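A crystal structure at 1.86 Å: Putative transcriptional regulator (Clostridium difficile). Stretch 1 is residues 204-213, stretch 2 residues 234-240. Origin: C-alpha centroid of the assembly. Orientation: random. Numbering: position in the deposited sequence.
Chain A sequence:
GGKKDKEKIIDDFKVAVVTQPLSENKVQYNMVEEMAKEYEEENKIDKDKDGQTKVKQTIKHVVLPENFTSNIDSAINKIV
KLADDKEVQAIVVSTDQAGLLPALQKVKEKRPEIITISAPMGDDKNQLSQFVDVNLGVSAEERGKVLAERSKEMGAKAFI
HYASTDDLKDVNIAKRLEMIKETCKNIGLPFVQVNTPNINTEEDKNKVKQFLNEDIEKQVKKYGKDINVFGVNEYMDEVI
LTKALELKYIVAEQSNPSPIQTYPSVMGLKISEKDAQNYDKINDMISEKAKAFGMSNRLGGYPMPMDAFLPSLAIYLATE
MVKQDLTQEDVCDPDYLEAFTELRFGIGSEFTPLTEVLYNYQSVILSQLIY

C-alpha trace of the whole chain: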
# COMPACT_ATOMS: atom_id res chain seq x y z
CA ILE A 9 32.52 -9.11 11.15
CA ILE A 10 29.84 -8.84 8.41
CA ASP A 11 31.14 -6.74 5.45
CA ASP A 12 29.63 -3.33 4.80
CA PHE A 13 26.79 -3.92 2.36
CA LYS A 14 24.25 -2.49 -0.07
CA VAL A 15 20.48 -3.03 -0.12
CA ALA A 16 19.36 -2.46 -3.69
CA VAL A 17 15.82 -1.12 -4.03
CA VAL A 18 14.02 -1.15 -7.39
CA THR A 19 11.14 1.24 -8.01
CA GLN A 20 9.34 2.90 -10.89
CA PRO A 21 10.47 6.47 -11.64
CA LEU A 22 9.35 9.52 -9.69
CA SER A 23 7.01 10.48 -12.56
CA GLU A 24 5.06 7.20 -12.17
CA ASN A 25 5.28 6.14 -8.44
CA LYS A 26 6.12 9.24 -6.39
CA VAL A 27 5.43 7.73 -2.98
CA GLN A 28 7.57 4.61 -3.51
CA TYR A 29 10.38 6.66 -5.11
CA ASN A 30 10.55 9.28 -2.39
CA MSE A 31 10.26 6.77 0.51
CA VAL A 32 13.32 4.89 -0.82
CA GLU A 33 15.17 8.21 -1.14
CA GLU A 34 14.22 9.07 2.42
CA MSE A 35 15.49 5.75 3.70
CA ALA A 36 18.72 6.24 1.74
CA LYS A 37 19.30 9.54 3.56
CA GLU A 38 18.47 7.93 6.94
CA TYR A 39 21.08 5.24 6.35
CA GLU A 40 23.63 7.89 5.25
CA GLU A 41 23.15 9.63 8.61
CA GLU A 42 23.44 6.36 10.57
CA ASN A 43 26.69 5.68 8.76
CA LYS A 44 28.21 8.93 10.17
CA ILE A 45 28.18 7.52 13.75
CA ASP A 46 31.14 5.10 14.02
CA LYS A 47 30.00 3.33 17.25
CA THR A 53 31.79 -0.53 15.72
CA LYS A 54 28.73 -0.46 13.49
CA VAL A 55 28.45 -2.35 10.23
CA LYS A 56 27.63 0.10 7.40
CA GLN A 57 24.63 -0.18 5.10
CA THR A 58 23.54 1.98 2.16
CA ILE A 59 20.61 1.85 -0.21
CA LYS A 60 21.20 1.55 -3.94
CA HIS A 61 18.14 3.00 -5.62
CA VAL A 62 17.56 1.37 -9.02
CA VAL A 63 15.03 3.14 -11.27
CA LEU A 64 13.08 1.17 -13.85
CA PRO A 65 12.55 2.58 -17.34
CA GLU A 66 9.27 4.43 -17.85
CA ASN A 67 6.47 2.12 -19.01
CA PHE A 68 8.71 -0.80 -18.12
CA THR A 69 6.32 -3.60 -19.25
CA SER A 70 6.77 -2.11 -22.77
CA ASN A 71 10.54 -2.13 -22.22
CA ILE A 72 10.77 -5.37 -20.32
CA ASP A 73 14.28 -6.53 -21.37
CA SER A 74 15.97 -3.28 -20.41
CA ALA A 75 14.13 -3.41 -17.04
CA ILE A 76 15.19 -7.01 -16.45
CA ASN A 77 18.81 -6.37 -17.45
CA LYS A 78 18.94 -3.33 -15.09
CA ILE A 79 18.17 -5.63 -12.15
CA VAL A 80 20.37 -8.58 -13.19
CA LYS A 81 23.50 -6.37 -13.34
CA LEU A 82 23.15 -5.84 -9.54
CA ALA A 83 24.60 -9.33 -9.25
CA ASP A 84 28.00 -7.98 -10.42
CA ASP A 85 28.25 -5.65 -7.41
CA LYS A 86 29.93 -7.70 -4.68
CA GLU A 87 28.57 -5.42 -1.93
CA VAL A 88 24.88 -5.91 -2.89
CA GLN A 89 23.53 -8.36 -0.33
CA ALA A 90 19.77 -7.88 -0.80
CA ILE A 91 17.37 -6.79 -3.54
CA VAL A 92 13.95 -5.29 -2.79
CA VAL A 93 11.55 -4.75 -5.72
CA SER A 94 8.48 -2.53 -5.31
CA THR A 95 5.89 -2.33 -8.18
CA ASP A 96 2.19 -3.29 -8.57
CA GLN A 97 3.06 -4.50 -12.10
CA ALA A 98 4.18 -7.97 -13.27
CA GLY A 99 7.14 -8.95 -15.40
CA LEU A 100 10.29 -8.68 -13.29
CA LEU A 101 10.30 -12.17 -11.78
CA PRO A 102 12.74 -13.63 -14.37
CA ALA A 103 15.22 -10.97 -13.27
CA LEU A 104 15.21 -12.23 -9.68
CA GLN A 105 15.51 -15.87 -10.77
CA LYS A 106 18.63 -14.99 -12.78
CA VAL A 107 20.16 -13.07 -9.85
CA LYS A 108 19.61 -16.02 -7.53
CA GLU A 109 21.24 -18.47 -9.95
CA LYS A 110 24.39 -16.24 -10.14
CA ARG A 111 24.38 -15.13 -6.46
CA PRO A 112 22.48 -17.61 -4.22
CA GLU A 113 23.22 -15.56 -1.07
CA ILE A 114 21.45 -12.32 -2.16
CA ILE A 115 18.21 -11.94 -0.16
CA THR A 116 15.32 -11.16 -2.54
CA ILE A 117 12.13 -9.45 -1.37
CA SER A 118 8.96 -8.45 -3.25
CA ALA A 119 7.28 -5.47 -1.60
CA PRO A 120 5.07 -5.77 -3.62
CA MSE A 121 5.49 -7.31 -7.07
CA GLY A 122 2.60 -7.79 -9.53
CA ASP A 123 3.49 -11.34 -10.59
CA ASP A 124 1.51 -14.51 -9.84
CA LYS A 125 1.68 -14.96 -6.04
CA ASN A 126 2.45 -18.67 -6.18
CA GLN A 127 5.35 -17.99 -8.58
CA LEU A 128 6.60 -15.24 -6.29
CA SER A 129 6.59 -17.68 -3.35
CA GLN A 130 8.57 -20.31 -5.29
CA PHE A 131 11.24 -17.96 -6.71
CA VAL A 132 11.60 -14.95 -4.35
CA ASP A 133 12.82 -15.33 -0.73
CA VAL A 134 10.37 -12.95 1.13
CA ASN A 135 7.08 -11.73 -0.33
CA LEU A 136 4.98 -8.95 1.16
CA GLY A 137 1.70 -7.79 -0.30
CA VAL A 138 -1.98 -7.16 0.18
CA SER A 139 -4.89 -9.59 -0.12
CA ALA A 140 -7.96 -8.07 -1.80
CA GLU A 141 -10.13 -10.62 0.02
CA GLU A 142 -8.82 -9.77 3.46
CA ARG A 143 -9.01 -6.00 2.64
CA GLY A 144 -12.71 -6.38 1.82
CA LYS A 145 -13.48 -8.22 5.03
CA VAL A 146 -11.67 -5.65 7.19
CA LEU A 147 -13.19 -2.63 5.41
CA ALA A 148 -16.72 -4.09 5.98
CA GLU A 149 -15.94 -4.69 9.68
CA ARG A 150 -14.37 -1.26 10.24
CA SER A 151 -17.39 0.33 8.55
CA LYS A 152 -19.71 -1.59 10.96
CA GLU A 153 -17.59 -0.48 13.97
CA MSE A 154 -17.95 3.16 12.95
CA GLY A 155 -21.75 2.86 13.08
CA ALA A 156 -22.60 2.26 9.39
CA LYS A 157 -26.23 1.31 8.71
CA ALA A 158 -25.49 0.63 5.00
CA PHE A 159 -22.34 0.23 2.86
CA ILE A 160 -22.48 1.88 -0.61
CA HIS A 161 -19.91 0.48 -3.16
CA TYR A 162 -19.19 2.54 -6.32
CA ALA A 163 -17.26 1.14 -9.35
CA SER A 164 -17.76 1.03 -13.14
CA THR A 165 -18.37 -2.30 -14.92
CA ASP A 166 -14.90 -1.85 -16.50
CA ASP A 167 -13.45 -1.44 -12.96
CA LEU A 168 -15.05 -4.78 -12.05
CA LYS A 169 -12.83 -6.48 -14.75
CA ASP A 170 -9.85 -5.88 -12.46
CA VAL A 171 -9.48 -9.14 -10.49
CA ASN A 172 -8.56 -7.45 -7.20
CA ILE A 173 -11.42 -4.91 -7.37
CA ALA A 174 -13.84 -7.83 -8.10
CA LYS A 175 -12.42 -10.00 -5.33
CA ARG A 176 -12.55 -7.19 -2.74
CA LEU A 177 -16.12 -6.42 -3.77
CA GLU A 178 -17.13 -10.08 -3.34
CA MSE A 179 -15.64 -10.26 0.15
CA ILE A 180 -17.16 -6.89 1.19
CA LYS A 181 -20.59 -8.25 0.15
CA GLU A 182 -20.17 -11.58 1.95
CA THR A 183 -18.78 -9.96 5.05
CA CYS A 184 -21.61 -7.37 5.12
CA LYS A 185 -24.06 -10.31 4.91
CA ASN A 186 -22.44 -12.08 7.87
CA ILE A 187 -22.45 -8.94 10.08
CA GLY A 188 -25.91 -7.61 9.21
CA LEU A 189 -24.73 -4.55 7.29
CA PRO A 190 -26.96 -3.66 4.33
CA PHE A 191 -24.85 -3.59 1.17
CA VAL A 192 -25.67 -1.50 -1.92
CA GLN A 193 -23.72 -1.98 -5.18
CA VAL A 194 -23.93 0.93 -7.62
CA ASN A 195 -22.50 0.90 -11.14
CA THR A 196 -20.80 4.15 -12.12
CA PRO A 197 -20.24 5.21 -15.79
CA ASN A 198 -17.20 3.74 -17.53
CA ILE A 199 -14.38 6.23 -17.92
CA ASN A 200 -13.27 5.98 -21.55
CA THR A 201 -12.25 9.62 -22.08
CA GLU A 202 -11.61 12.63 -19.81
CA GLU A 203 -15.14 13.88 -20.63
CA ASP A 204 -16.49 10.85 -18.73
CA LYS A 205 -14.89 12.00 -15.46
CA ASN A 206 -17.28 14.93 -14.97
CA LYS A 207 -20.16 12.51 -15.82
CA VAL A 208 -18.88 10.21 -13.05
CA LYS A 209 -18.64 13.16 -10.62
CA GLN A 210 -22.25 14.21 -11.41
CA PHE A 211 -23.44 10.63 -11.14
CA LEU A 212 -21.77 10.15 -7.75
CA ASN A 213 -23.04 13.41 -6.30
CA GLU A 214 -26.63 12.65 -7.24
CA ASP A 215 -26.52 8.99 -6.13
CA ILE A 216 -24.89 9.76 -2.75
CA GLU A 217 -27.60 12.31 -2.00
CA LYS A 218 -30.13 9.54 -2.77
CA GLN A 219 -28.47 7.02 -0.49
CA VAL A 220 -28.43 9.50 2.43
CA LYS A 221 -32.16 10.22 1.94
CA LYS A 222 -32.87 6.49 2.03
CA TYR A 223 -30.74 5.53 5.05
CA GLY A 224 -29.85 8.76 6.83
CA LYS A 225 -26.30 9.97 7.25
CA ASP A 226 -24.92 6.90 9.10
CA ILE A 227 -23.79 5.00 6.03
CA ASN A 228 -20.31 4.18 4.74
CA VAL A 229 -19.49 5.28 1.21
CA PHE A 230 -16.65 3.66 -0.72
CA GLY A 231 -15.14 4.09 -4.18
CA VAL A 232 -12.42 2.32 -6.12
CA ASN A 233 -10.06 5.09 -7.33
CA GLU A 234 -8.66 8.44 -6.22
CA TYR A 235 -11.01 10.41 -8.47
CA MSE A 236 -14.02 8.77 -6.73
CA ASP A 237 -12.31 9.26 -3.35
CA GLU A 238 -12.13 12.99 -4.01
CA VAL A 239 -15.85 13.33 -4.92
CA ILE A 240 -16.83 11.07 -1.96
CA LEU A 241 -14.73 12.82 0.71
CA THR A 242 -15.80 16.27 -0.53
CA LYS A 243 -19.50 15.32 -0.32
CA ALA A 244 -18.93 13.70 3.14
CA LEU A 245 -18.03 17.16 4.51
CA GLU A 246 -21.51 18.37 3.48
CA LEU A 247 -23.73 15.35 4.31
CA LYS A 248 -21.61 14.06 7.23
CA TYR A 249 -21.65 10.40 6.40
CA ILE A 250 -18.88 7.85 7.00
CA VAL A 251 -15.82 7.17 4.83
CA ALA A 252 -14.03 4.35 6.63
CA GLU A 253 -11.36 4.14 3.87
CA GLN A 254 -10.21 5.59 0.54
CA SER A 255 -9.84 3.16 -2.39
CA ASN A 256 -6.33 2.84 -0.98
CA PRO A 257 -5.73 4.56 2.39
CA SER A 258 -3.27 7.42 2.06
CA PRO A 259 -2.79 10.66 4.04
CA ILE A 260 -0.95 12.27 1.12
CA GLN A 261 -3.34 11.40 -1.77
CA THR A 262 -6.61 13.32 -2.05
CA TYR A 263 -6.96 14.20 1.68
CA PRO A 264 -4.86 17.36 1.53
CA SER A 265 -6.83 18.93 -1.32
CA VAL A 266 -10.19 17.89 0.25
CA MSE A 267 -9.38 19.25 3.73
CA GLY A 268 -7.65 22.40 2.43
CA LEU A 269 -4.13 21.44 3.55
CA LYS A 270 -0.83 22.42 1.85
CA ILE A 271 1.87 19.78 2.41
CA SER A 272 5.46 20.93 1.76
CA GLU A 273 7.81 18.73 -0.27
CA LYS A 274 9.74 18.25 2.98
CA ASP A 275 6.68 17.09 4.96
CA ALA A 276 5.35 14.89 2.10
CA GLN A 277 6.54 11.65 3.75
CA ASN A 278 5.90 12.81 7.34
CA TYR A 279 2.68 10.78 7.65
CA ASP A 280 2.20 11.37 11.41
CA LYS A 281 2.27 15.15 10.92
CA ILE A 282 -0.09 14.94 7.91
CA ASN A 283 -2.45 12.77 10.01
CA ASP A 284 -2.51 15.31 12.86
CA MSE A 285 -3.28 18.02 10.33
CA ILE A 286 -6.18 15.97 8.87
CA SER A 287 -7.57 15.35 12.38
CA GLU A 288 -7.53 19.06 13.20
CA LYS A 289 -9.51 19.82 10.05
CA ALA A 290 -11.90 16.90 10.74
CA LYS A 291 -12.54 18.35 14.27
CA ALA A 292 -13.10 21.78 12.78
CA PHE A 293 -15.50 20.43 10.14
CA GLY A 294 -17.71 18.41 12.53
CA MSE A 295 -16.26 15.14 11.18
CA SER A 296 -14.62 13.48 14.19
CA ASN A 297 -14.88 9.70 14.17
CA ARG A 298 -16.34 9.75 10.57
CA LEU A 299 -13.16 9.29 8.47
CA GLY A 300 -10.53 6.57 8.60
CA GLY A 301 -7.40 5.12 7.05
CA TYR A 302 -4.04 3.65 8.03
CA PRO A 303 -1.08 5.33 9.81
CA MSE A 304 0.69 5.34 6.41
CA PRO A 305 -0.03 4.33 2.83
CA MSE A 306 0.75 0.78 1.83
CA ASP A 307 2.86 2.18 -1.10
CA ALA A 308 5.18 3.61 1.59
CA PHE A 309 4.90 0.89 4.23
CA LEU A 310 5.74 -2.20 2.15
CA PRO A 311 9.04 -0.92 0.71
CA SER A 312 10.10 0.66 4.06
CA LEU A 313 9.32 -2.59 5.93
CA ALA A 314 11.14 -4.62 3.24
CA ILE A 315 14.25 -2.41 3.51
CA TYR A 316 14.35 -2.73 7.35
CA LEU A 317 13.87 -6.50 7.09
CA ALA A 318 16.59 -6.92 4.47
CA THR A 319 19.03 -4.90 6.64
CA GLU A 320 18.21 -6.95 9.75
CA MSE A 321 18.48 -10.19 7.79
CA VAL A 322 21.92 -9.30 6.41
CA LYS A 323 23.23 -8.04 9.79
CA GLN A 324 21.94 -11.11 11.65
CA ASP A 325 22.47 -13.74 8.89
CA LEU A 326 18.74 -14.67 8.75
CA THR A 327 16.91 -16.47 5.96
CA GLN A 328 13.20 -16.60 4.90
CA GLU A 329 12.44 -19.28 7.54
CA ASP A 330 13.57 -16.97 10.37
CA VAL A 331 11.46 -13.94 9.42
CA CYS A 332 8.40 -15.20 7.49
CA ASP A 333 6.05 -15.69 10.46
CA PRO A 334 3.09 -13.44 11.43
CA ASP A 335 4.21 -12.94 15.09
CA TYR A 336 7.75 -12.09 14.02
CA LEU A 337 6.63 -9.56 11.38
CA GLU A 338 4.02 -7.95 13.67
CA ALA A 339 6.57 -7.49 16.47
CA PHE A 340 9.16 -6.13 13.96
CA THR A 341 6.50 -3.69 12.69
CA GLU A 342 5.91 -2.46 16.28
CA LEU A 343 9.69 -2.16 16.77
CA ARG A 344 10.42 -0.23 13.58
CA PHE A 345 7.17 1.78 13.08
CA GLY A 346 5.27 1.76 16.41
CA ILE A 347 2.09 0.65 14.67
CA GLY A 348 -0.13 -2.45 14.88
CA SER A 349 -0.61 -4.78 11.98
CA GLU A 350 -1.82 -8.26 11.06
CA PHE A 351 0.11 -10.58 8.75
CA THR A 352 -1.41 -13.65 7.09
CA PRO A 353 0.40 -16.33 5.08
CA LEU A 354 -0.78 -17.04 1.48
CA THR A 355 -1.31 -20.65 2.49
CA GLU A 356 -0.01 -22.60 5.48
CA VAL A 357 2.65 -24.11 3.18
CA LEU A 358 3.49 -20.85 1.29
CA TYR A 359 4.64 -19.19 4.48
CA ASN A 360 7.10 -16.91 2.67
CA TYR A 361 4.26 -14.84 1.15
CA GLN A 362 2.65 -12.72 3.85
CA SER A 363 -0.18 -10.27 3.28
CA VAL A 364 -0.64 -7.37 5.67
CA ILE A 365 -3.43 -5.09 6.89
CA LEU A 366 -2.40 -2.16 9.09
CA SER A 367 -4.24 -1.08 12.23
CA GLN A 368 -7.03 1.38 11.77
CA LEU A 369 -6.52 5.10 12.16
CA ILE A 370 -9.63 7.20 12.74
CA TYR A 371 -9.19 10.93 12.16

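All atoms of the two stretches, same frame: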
# COMPACT_ATOMS: atom_id res chain seq x y z
N ASP A 204 -15.72 11.76 -19.57
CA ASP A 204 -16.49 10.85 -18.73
C ASP A 204 -16.30 11.10 -17.24
O ASP A 204 -17.18 10.77 -16.45
CB ASP A 204 -16.15 9.40 -19.06
CG ASP A 204 -16.56 9.02 -20.46
OD1 ASP A 204 -17.63 9.48 -20.91
OD2 ASP A 204 -15.81 8.26 -21.12
N LYS A 205 -15.17 11.69 -16.86
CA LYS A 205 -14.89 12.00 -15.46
C LYS A 205 -15.93 12.92 -14.85
O LYS A 205 -16.45 12.63 -13.77
CB LYS A 205 -13.49 12.62 -15.30
CG LYS A 205 -12.36 11.62 -15.49
CD LYS A 205 -11.07 12.08 -14.80
CE LYS A 205 -10.04 10.97 -14.73
NZ LYS A 205 -9.66 10.51 -16.10
N ASN A 206 -16.24 14.05 -15.50
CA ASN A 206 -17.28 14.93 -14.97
C ASN A 206 -18.67 14.24 -14.93
O ASN A 206 -19.50 14.58 -14.08
CB ASN A 206 -17.37 16.27 -15.72
CG ASN A 206 -16.37 17.32 -15.21
OD1 ASN A 206 -15.95 17.33 -14.02
ND2 ASN A 206 -16.00 18.23 -16.10
N LYS A 207 -18.93 13.31 -15.85
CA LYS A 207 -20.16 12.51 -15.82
C LYS A 207 -20.15 11.63 -14.56
O LYS A 207 -21.15 11.55 -13.84
CB LYS A 207 -20.31 11.66 -17.10
CG LYS A 207 -20.47 12.48 -18.38
CD LYS A 207 -20.66 11.56 -19.60
CE LYS A 207 -21.40 12.26 -20.73
NZ LYS A 207 -20.74 13.54 -21.13
N VAL A 208 -19.01 11.00 -14.27
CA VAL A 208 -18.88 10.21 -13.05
C VAL A 208 -19.10 11.05 -11.77
O VAL A 208 -19.87 10.66 -10.88
CB VAL A 208 -17.52 9.50 -12.98
CG1 VAL A 208 -17.29 8.90 -11.56
CG2 VAL A 208 -17.43 8.45 -14.10
N LYS A 209 -18.42 12.20 -11.70
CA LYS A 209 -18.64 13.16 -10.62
C LYS A 209 -20.12 13.51 -10.44
O LYS A 209 -20.63 13.46 -9.32
CB LYS A 209 -17.84 14.43 -10.88
CG LYS A 209 -18.01 15.48 -9.80
CD LYS A 209 -17.28 16.76 -10.14
CE LYS A 209 -15.80 16.69 -9.78
NZ LYS A 209 -15.20 18.02 -10.12
N GLN A 210 -20.81 13.87 -11.51
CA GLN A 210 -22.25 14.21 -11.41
C GLN A 210 -23.08 13.01 -10.97
O GLN A 210 -23.98 13.14 -10.15
CB GLN A 210 -22.82 14.76 -12.72
CG GLN A 210 -22.28 16.14 -13.06
CD GLN A 210 -23.17 16.94 -14.00
OE1 GLN A 210 -22.68 17.56 -14.97
NE2 GLN A 210 -24.48 16.96 -13.71
N PHE A 211 -22.75 11.85 -11.50
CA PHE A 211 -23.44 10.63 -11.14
C PHE A 211 -23.29 10.36 -9.63
O PHE A 211 -24.30 10.07 -8.92
CB PHE A 211 -22.91 9.44 -11.96
CG PHE A 211 -23.57 8.13 -11.61
CD1 PHE A 211 -23.09 7.36 -10.57
CD2 PHE A 211 -24.69 7.69 -12.32
CE1 PHE A 211 -23.70 6.17 -10.23
CE2 PHE A 211 -25.31 6.49 -11.98
CZ PHE A 211 -24.83 5.75 -10.93
N LEU A 212 -22.05 10.42 -9.16
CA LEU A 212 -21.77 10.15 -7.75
C LEU A 212 -22.48 11.13 -6.83
O LEU A 212 -23.15 10.71 -5.87
CB LEU A 212 -20.28 10.10 -7.44
CG LEU A 212 -19.49 8.89 -7.92
CD1 LEU A 212 -18.00 9.24 -7.82
CD2 LEU A 212 -19.83 7.63 -7.12
N ASN A 213 -22.39 12.42 -7.13
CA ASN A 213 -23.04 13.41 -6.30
C ASN A 213 -24.53 13.17 -6.16
O ASN A 213 -25.08 13.22 -5.04
CB ASN A 213 -22.69 14.82 -6.77
CG ASN A 213 -21.28 15.22 -6.35
OD1 ASN A 213 -20.85 14.91 -5.23
ND2 ASN A 213 -20.55 15.89 -7.23
N GLU A 234 -8.92 7.19 -6.92
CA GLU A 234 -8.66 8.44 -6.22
C GLU A 234 -9.64 9.50 -6.68
O GLU A 234 -9.98 10.40 -5.91
CB GLU A 234 -7.23 8.91 -6.50
CG GLU A 234 -6.15 8.03 -5.92
CD GLU A 234 -4.74 8.51 -6.29
OE1 GLU A 234 -4.61 9.40 -7.16
OE2 GLU A 234 -3.78 8.00 -5.69
N TYR A 235 -10.07 9.42 -7.94
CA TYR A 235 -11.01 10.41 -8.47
C TYR A 235 -12.36 10.28 -7.72
O TYR A 235 -12.93 11.27 -7.27
CB TYR A 235 -11.20 10.27 -9.99
CG TYR A 235 -12.06 11.37 -10.58
CD1 TYR A 235 -11.51 12.60 -10.92
CD2 TYR A 235 -13.42 11.20 -10.74
CE1 TYR A 235 -12.30 13.64 -11.42
CE2 TYR A 235 -14.22 12.24 -11.24
CZ TYR A 235 -13.65 13.45 -11.58
OH TYR A 235 -14.45 14.46 -12.07
N MSE A 236 -12.82 9.04 -7.55
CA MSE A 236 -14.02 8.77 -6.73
C MSE A 236 -13.81 9.20 -5.29
O MSE A 236 -14.75 9.77 -4.69
CB MSE A 236 -14.42 7.28 -6.76
CG MSE A 236 -14.84 6.81 -8.10
SE MSE A 236 -15.82 5.18 -7.93
CE MSE A 236 -15.77 4.63 -9.79
N ASP A 237 -12.61 8.93 -4.74
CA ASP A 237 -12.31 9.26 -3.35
C ASP A 237 -12.50 10.77 -3.13
O ASP A 237 -13.05 11.21 -2.12
CB ASP A 237 -10.87 8.93 -2.95
CG ASP A 237 -10.62 7.43 -2.82
OD1 ASP A 237 -11.57 6.67 -2.50
OD2 ASP A 237 -9.46 7.05 -3.06
N GLU A 238 -12.03 11.54 -4.09
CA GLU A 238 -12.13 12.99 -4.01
C GLU A 238 -13.59 13.49 -3.93
O GLU A 238 -13.96 14.32 -3.07
CB GLU A 238 -11.40 13.64 -5.20
CG GLU A 238 -11.18 15.18 -4.98
CD GLU A 238 -10.41 15.88 -6.12
OE1 GLU A 238 -10.72 15.64 -7.32
OE2 GLU A 238 -9.50 16.69 -5.82
N VAL A 239 -14.41 13.00 -4.86
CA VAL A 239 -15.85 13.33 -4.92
C VAL A 239 -16.53 12.88 -3.62
O VAL A 239 -17.29 13.65 -3.01
CB VAL A 239 -16.55 12.65 -6.12
CG1 VAL A 239 -18.07 12.79 -6.02
CG2 VAL A 239 -15.98 13.19 -7.46
N ILE A 240 -16.22 11.66 -3.16
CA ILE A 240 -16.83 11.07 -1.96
C ILE A 240 -16.48 11.79 -0.65
O ILE A 240 -17.35 12.00 0.20
CB ILE A 240 -16.48 9.56 -1.84
CG1 ILE A 240 -17.20 8.79 -2.93
CG2 ILE A 240 -16.85 8.96 -0.46
CD1 ILE A 240 -16.63 7.43 -3.22
O HOH W 1 -18.57 15.89 -4.03

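Residues 204-213 and 234-240 are both helical, their axes approaching to 10.0 Å with N-to-C directions 41° apart. Within the first stretch, i-to-i+4 bonds run regularly, from Val 208 N to Asp 204 O (2.9 Å) through Asn 213 N to Lys 209 O (3.0 Å); in the second, the bond from Val 239 N to Tyr 235 O is weak at 3.3 Å. The backbones draw closer along the pair: CA of Lys 205 lies 8.2 Å from CA of Tyr 235, whereas CA of Lys 209 lies 6.3 Å from CA of Val 239. The wider end accommodates an aromatic ring, the narrower end a compact branched side chain. Tyr 235 (chi1 t) points toward the first helix, and its ring meets the aliphatic part of Lys 205, whose CD sits over one face, 4.1 Å from the ring centroid in a CH-pi contact. The lysine starts toward the second helix, but its end leads away, so methylenes cover the ring while the amine departs. Tyr 235 OH reaches the first helix backbone, 3.2 Å from Lys 205 O, and lies 3.5 Å from Lys 209 CE. Further along, Val 239 packs against Leu 212 and Lys 209: its CG1 is 3.8 Å from Leu 212 CB, its CG2 3.9 Å from Lys 209 CG. Leu 212 also packs its CD1 4.0 Å from CG of Met 236, a selenomethionine, extending the buried apolar patch. Asn 213 brings OD1 to 3.6 Å from Val 239 CG1, and one water bridges the helices, donating to Asn 213 OD1 and to Val 239 O, each 2.8 Å from the water O. Together the stretches bury 457 Å², with Tyr 235 contributing most; the contact is chiefly apolar packing, supplemented by this water bridge.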